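Local coordinates for protein hydroxyethylphosphonate dioxygenase (Streptomyces albus, PDB 6B9R) that probably uses an iron centre and molecular oxygen to cleave 2-hydroxyethylphosphonate into hydroxymethylphosphonate and formate, at residues I127-V132 and H190-R195; V161-R166 and V174-G179. All blocks are in the same frame, centred on the assembly; numbering follows the deposited sequence.

Contact 1: residues I127-V132 and H190-R195; sequences ISMLRV and HSFTAR. With FE (Fe (III) ion), chain E; 2HE ((2-hydroxyethyl)phosphonic acid), chain F.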
loop_
_atom_site.group_PDB
_atom_site.type_symbol
_atom_site.label_atom_id
_atom_site.label_comp_id
_atom_site.label_asym_id
_atom_site.label_seq_id
_atom_site.Cartn_x
_atom_site.Cartn_y
_atom_site.Cartn_z
ATOM N N ILE A 127 13.217 -21.609 15.519
ATOM C CA ILE A 127 13.420 -22.860 14.793
ATOM C C ILE A 127 14.766 -23.450 15.189
ATOM O O ILE A 127 15.810 -22.826 14.974
ATOM C CB ILE A 127 13.352 -22.685 13.264
ATOM C CG1 ILE A 127 12.074 -21.934 12.849
ATOM C CG2 ILE A 127 13.425 -24.058 12.595
ATOM C CD1 ILE A 127 12.004 -21.597 11.380
ATOM N N SER A 128 14.751 -24.653 15.760
ATOM C CA SER A 128 15.996 -25.320 16.112
ATOM C C SER A 128 16.456 -26.193 14.956
ATOM O O SER A 128 15.656 -26.885 14.324
ATOM C CB SER A 128 15.842 -26.167 17.374
ATOM O OG SER A 128 15.013 -27.277 17.128
ATOM N N MET A 129 17.758 -26.161 14.687
ATOM C CA MET A 129 18.335 -27.026 13.670
ATOM C C MET A 129 18.515 -28.420 14.252
ATOM O O MET A 129 19.267 -28.601 15.215
ATOM C CB MET A 129 19.667 -26.459 13.189
ATOM C CG MET A 129 19.541 -25.332 12.175
ATOM S SD MET A 129 18.876 -23.801 12.870
ATOM C CE MET A 129 17.190 -23.829 12.246
ATOM N N LEU A 130 17.820 -29.404 13.681
ATOM C CA LEU A 130 17.928 -30.777 14.156
ATOM C C LEU A 130 18.845 -31.638 13.297
ATOM O O LEU A 130 19.111 -32.784 13.668
ATOM C CB LEU A 130 16.542 -31.431 14.221
ATOM C CG LEU A 130 15.453 -30.667 14.970
ATOM C CD1 LEU A 130 14.109 -31.410 14.880
ATOM C CD2 LEU A 130 15.868 -30.423 16.415
ATOM N N ARG A 131 19.309 -31.127 12.158
ATOM C CA ARG A 131 20.202 -31.866 11.274
ATOM C C ARG A 131 21.623 -31.367 11.509
ATOM O O ARG A 131 21.890 -30.164 11.397
ATOM C CB ARG A 131 19.795 -31.697 9.808
ATOM C CG ARG A 131 20.677 -32.437 8.806
ATOM C CD ARG A 131 20.659 -33.953 9.021
ATOM N NE ARG A 131 19.305 -34.518 9.059
ATOM C CZ ARG A 131 18.578 -34.805 7.981
ATOM N NH1 ARG A 131 19.059 -34.569 6.766
ATOM N NH2 ARG A 131 17.359 -35.320 8.117
ATOM N N VAL A 132 22.529 -32.291 11.814
ATOM C CA VAL A 132 23.917 -31.978 12.144
ATOM C C VAL A 132 24.803 -32.372 10.970
ATOM O O VAL A 132 24.720 -33.504 10.479
ATOM C CB VAL A 132 24.359 -32.707 13.424
ATOM C CG1 VAL A 132 25.865 -32.589 13.609
ATOM C CG2 VAL A 132 23.624 -32.148 14.632
ATOM N N HIS A 190 16.396 -21.718 0.754
ATOM C CA HIS A 190 17.425 -21.715 1.789
ATOM C C HIS A 190 17.239 -22.901 2.728
ATOM O O HIS A 190 16.225 -23.606 2.688
ATOM C CB HIS A 190 17.433 -20.388 2.561
ATOM C CG HIS A 190 16.108 -20.009 3.147
ATOM N ND1 HIS A 190 15.115 -19.395 2.416
ATOM C CD2 HIS A 190 15.620 -20.148 4.403
ATOM C CE1 HIS A 190 14.069 -19.179 3.194
ATOM N NE2 HIS A 190 14.353 -19.624 4.406
ATOM N N SER A 191 18.267 -23.138 3.551
ATOM C CA SER A 191 18.238 -24.203 4.546
ATOM C C SER A 191 19.162 -23.840 5.701
ATOM O O SER A 191 19.974 -22.914 5.609
ATOM C CB SER A 191 18.640 -25.550 3.940
ATOM O OG SER A 191 18.340 -26.616 4.831
ATOM N N PHE A 192 19.028 -24.592 6.798
ATOM C CA PHE A 192 19.860 -24.422 7.986
ATOM C C PHE A 192 20.208 -25.782 8.570
ATOM O O PHE A 192 19.357 -26.672 8.634
ATOM C CB PHE A 192 19.164 -23.608 9.082
ATOM C CG PHE A 192 18.603 -22.309 8.622
ATOM C CD1 PHE A 192 17.315 -22.247 8.099
ATOM C CD2 PHE A 192 19.341 -21.140 8.735
ATOM C CE1 PHE A 192 16.763 -21.037 7.686
ATOM C CE2 PHE A 192 18.792 -19.914 8.329
ATOM C CZ PHE A 192 17.503 -19.872 7.797
ATOM N N THR A 193 21.462 -25.936 8.999
ATOM C CA THR A 193 21.920 -27.111 9.728
ATOM C C THR A 193 22.740 -26.661 10.933
ATOM O O THR A 193 23.097 -25.487 11.063
ATOM C CB THR A 193 22.780 -28.032 8.848
ATOM O OG1 THR A 193 23.962 -27.328 8.459
ATOM C CG2 THR A 193 22.021 -28.471 7.595
ATOM N N ALA A 194 23.059 -27.609 11.816
ATOM C CA ALA A 194 23.949 -27.364 12.947
ATOM C C ALA A 194 25.313 -27.976 12.656
ATOM O O ALA A 194 25.395 -29.114 12.185
ATOM C CB ALA A 194 23.386 -27.952 14.245
ATOM N N ARG A 195 26.377 -27.226 12.947
ATOM C CA ARG A 195 27.730 -27.758 12.816
ATOM C C ARG A 195 28.113 -28.673 13.967
ATOM O O ARG A 195 29.149 -29.339 13.888
ATOM C CB ARG A 195 28.754 -26.619 12.725
ATOM C CG ARG A 195 28.720 -25.877 11.406
ATOM C CD ARG A 195 29.936 -24.977 11.214
ATOM N NE ARG A 195 30.117 -24.016 12.299
ATOM C CZ ARG A 195 29.386 -22.914 12.458
ATOM N NH1 ARG A 195 29.635 -22.095 13.473
ATOM N NH2 ARG A 195 28.389 -22.636 11.614
HETATM FE FE FE E . 12.514 -19.380 5.529
HETATM O O3 2HE F . 11.684 -21.690 5.729
HETATM P P 2HE F . 11.990 -23.022 6.315
HETATM O O1 2HE F . 12.399 -24.062 5.157
HETATM O O2 2HE F . 10.733 -23.604 7.148
HETATM C CA 2HE F . 13.393 -22.749 7.422
HETATM C CB 2HE F . 13.166 -21.409 8.116
HETATM O O4 2HE F . 13.480 -20.306 7.250
HETATM O O HOH W 1 18.449 -28.524 10.595
HETATM O O HOH W 2 11.041 -19.114 7.600
#

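Contact 2: residues V161-R166 and V174-G179; sequences VNYYFR and VPMNTG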
loop_
_atom_site.group_PDB
_atom_site.type_symbol
_atom_site.label_atom_id
_atom_site.label_comp_id
_atom_site.label_asym_id
_atom_site.label_seq_id
_atom_site.Cartn_x
_atom_site.Cartn_y
_atom_site.Cartn_z
ATOM N N VAL A 161 25.241 -22.457 13.578
ATOM C CA VAL A 161 24.279 -22.740 12.520
ATOM C C VAL A 161 24.929 -22.482 11.167
ATOM O O VAL A 161 25.595 -21.453 10.976
ATOM C CB VAL A 161 23.015 -21.878 12.689
ATOM C CG1 VAL A 161 22.090 -22.056 11.489
ATOM C CG2 VAL A 161 22.289 -22.236 13.999
ATOM N N ASN A 162 24.745 -23.409 10.229
ATOM C CA ASN A 162 25.132 -23.183 8.839
ATOM C C ASN A 162 23.928 -22.664 8.062
ATOM O O ASN A 162 22.830 -23.220 8.168
ATOM C CB ASN A 162 25.655 -24.468 8.188
ATOM C CG ASN A 162 27.118 -24.708 8.468
ATOM O OD1 ASN A 162 27.778 -23.890 9.113
ATOM N ND2 ASN A 162 27.641 -25.830 7.979
ATOM N N TYR A 163 24.147 -21.613 7.271
ATOM C CA TYR A 163 23.131 -20.995 6.429
ATOM C C TYR A 163 23.400 -21.369 4.975
ATOM O O TYR A 163 24.495 -21.127 4.458
ATOM C CB TYR A 163 23.130 -19.478 6.593
ATOM C CG TYR A 163 22.076 -18.779 5.764
ATOM C CD1 TYR A 163 20.744 -19.147 5.868
ATOM C CD2 TYR A 163 22.409 -17.761 4.880
ATOM C CE1 TYR A 163 19.768 -18.524 5.121
ATOM C CE2 TYR A 163 21.422 -17.137 4.109
ATOM C CZ TYR A 163 20.116 -17.521 4.245
ATOM O OH TYR A 163 19.141 -16.903 3.497
ATOM N N TYR A 164 22.408 -21.965 4.326
ATOM C CA TYR A 164 22.500 -22.369 2.930
ATOM C C TYR A 164 21.531 -21.539 2.106
ATOM O O TYR A 164 20.398 -21.301 2.530
ATOM C CB TYR A 164 22.174 -23.854 2.768
ATOM C CG TYR A 164 23.012 -24.755 3.639
ATOM C CD1 TYR A 164 22.693 -24.952 4.977
ATOM C CD2 TYR A 164 24.122 -25.410 3.123
ATOM C CE1 TYR A 164 23.465 -25.768 5.782
ATOM C CE2 TYR A 164 24.902 -26.228 3.915
ATOM C CZ TYR A 164 24.564 -26.409 5.240
ATOM O OH TYR A 164 25.333 -27.224 6.030
ATOM N N PHE A 165 21.971 -21.087 0.933
ATOM C CA PHE A 165 21.105 -20.232 0.139
ATOM C C PHE A 165 21.410 -20.399 -1.341
ATOM O O PHE A 165 22.550 -20.676 -1.729
ATOM C CB PHE A 165 21.219 -18.761 0.562
ATOM C CG PHE A 165 22.623 -18.221 0.584
ATOM C CD1 PHE A 165 23.447 -18.437 1.676
ATOM C CD2 PHE A 165 23.096 -17.441 -0.460
ATOM C CE1 PHE A 165 24.729 -17.911 1.713
ATOM C CE2 PHE A 165 24.364 -16.909 -0.426
ATOM C CZ PHE A 165 25.188 -17.149 0.662
ATOM N N ARG A 166 20.363 -20.234 -2.163
ATOM C CA ARG A 166 20.427 -20.483 -3.599
ATOM C C ARG A 166 19.936 -19.269 -4.375
ATOM O O ARG A 166 19.013 -18.568 -3.948
ATOM C CB ARG A 166 19.587 -21.710 -4.000
ATOM C CG ARG A 166 20.339 -23.014 -3.957
ATOM C CD ARG A 166 19.386 -24.183 -4.137
ATOM N NE ARG A 166 20.060 -25.465 -3.995
ATOM C CZ ARG A 166 19.426 -26.626 -3.869
ATOM N NH1 ARG A 166 18.096 -26.666 -3.857
ATOM N NH2 ARG A 166 20.123 -27.747 -3.747
ATOM N N VAL A 174 27.173 -20.434 4.058
ATOM C CA VAL A 174 27.964 -19.537 4.898
ATOM C C VAL A 174 27.783 -19.954 6.354
ATOM O O VAL A 174 26.667 -19.873 6.885
ATOM C CB VAL A 174 27.566 -18.068 4.673
ATOM C CG1 VAL A 174 28.246 -17.174 5.681
ATOM C CG2 VAL A 174 27.920 -17.631 3.258
ATOM N N PRO A 175 28.834 -20.412 7.030
ATOM C CA PRO A 175 28.710 -20.726 8.462
ATOM C C PRO A 175 28.495 -19.463 9.284
ATOM O O PRO A 175 29.123 -18.429 9.049
ATOM C CB PRO A 175 30.055 -21.387 8.806
ATOM C CG PRO A 175 30.709 -21.696 7.482
ATOM C CD PRO A 175 30.186 -20.687 6.514
ATOM N N MET A 176 27.608 -19.564 10.264
ATOM C CA MET A 176 27.246 -18.468 11.148
ATOM C C MET A 176 27.544 -18.841 12.592
ATOM O O MET A 176 27.796 -20.000 12.923
ATOM C CB MET A 176 25.752 -18.136 11.022
ATOM C CG MET A 176 25.305 -17.943 9.623
ATOM S SD MET A 176 25.835 -16.326 9.048
ATOM C CE MET A 176 25.130 -16.384 7.393
ATOM N N ASN A 177 27.469 -17.839 13.465
ATOM C CA ASN A 177 27.461 -18.097 14.896
ATOM C C ASN A 177 26.602 -17.040 15.571
ATOM O O ASN A 177 26.005 -16.189 14.911
ATOM C CB ASN A 177 28.871 -18.131 15.475
ATOM C CG ASN A 177 29.048 -19.261 16.470
ATOM O OD1 ASN A 177 28.176 -19.509 17.315
ATOM N ND2 ASN A 177 30.158 -19.974 16.357
ATOM N N THR A 178 26.539 -17.111 16.899
ATOM C CA THR A 178 25.627 -16.270 17.667
ATOM C C THR A 178 25.829 -14.790 17.376
ATOM O O THR A 178 26.954 -14.285 17.405
ATOM C CB THR A 178 25.811 -16.546 19.153
ATOM O OG1 THR A 178 25.571 -17.938 19.388
ATOM C CG2 THR A 178 24.828 -15.715 19.990
ATOM N N GLY A 179 24.727 -14.096 17.079
ATOM C CA GLY A 179 24.766 -12.678 16.809
ATOM C C GLY A 179 24.908 -12.302 15.351
ATOM O O GLY A 179 24.773 -11.115 15.026
#

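Contact 1: residues I127-V132 and H190-R195
Met-129 curls over the root of Phe-192, with CG 3.6 Å from Phe-192 CB and the methyl CE 3.7 Å from that same Phe-192 CB. A bend at chi2 (69°), followed by another at chi3, folds the thioether into this hook. Its sulfur takes part in a Met-aromatic contact, SD standing 5.5 Å from the centroid of the Phe-192 ring on an oblique approach. The inner part of Met-129 sinks against the backbone that joins Thr-193 to Ala-194. The small bump of Ala-194 CB nestles in the angle between two larger side chains, 4.1 Å from Met-129 CB and near Val-132 CG2. Beyond the end of strand 127-129 the backbones draw together in a single bridge, where Ala-194 N donates to Arg-131 O at 2.8 Å in an almost straight bond (176°). Thr-193 CB presses on that same carbonyl oxygen, and Val-132 CA points its hydrogen at Ala-194 O. Water 1 bridges the two chains, accepting from Arg-131 N and donating to Phe-192 O. Toward Ile-127 and His-190 the substrate lies between the segments. Ile-127 CD1 lies 3.5 Å from CB of 2-hydroxyethylphosphonate, while Phe-192 brings the edge of its ring to the ligand from another direction, CE1 sitting 3.4 Å from the ligand's O4. His-190 NE2 binds the iron at 2.2 Å, and the ligand chelates the metal through O3 and O4. Lys-29 and Trp-449 of the second subunit complete the substrate site. His-149 and Gln-153 supply the remaining protein ligands, Gln-153 taking the place of the carboxylate of the usual two-histidine, one-carboxylate facial triad. Iron held by two histidines and a glutamine inside a beta barrel is consistent with the cupin fold.

Contact 2: residues V161-R166 and V174-G179
Strands 161-167 and 170-175 form an antiparallel beta hairpin, in which Tyr-163 and Val-174 are a hydrogen-bonded pair and Asn-162 and Pro-175 a non-hydrogen-bonded one. Val-174 N donates to Tyr-163 O at 2.8 Å, and Tyr-163 N returns a hydrogen bond to Val-174 O. Just past the strand end, Met-176 N still reaches Val-161 O at 2.9 Å. Tyr-163 and Met-176 lie side by side and point the same way, the methyl CE of Met-176 packing 3.8 Å from Tyr-163 CB and 4.0 Å from Tyr-163 CD2 on the ring; this face of the hairpin rests on strand 307-310, with Ile-309 against Val-174 and Met-176. An alanine in place of Met-176 would probably open a gap beside Tyr-163 and Ile-309, leaving the tyrosine ring less firmly held on that flank. On the other face Asn-162 crosses Pro-175 obliquely, its OD1 3.4 Å from Pro-175 CB. The amide is held at both ends, OD1 accepting from Arg-195 and ND2 donating to Asp-136, with a weak further bond to Tyr-164 OH. Back on the face of Tyr-163, Phe-165 has CG between its backbone N and carbonyl carbon (chi1 53°), which sends the root of the ring toward Val-174. The ring meets that residue with its edge, CG2 of Val-174 lying close to the ring plane, 3.6 Å from Phe-165 CE1.

How the contacts relate
From the N terminus, the chain passes several helices and strands before strand 123-129, whose end supplies the first half of contact 1. It then runs through strand 152-158 into the hairpin, where contact 2 closes a short loop of seven residues. Strand 181-184 follows, and only at 190-195 does the chain return to complete contact 1, so contact 2 is nested within its 57-residue loop. Strand 161-167 lies between strands 170-175 and 190-194 in one small sheet, and Thr-193 O meets Asn-162 N at 2.8 Å. Contact 1 thus joins this sheet to the larger one containing 123-129, while Arg-195, bonding to Met-176 O, ties both contacts together.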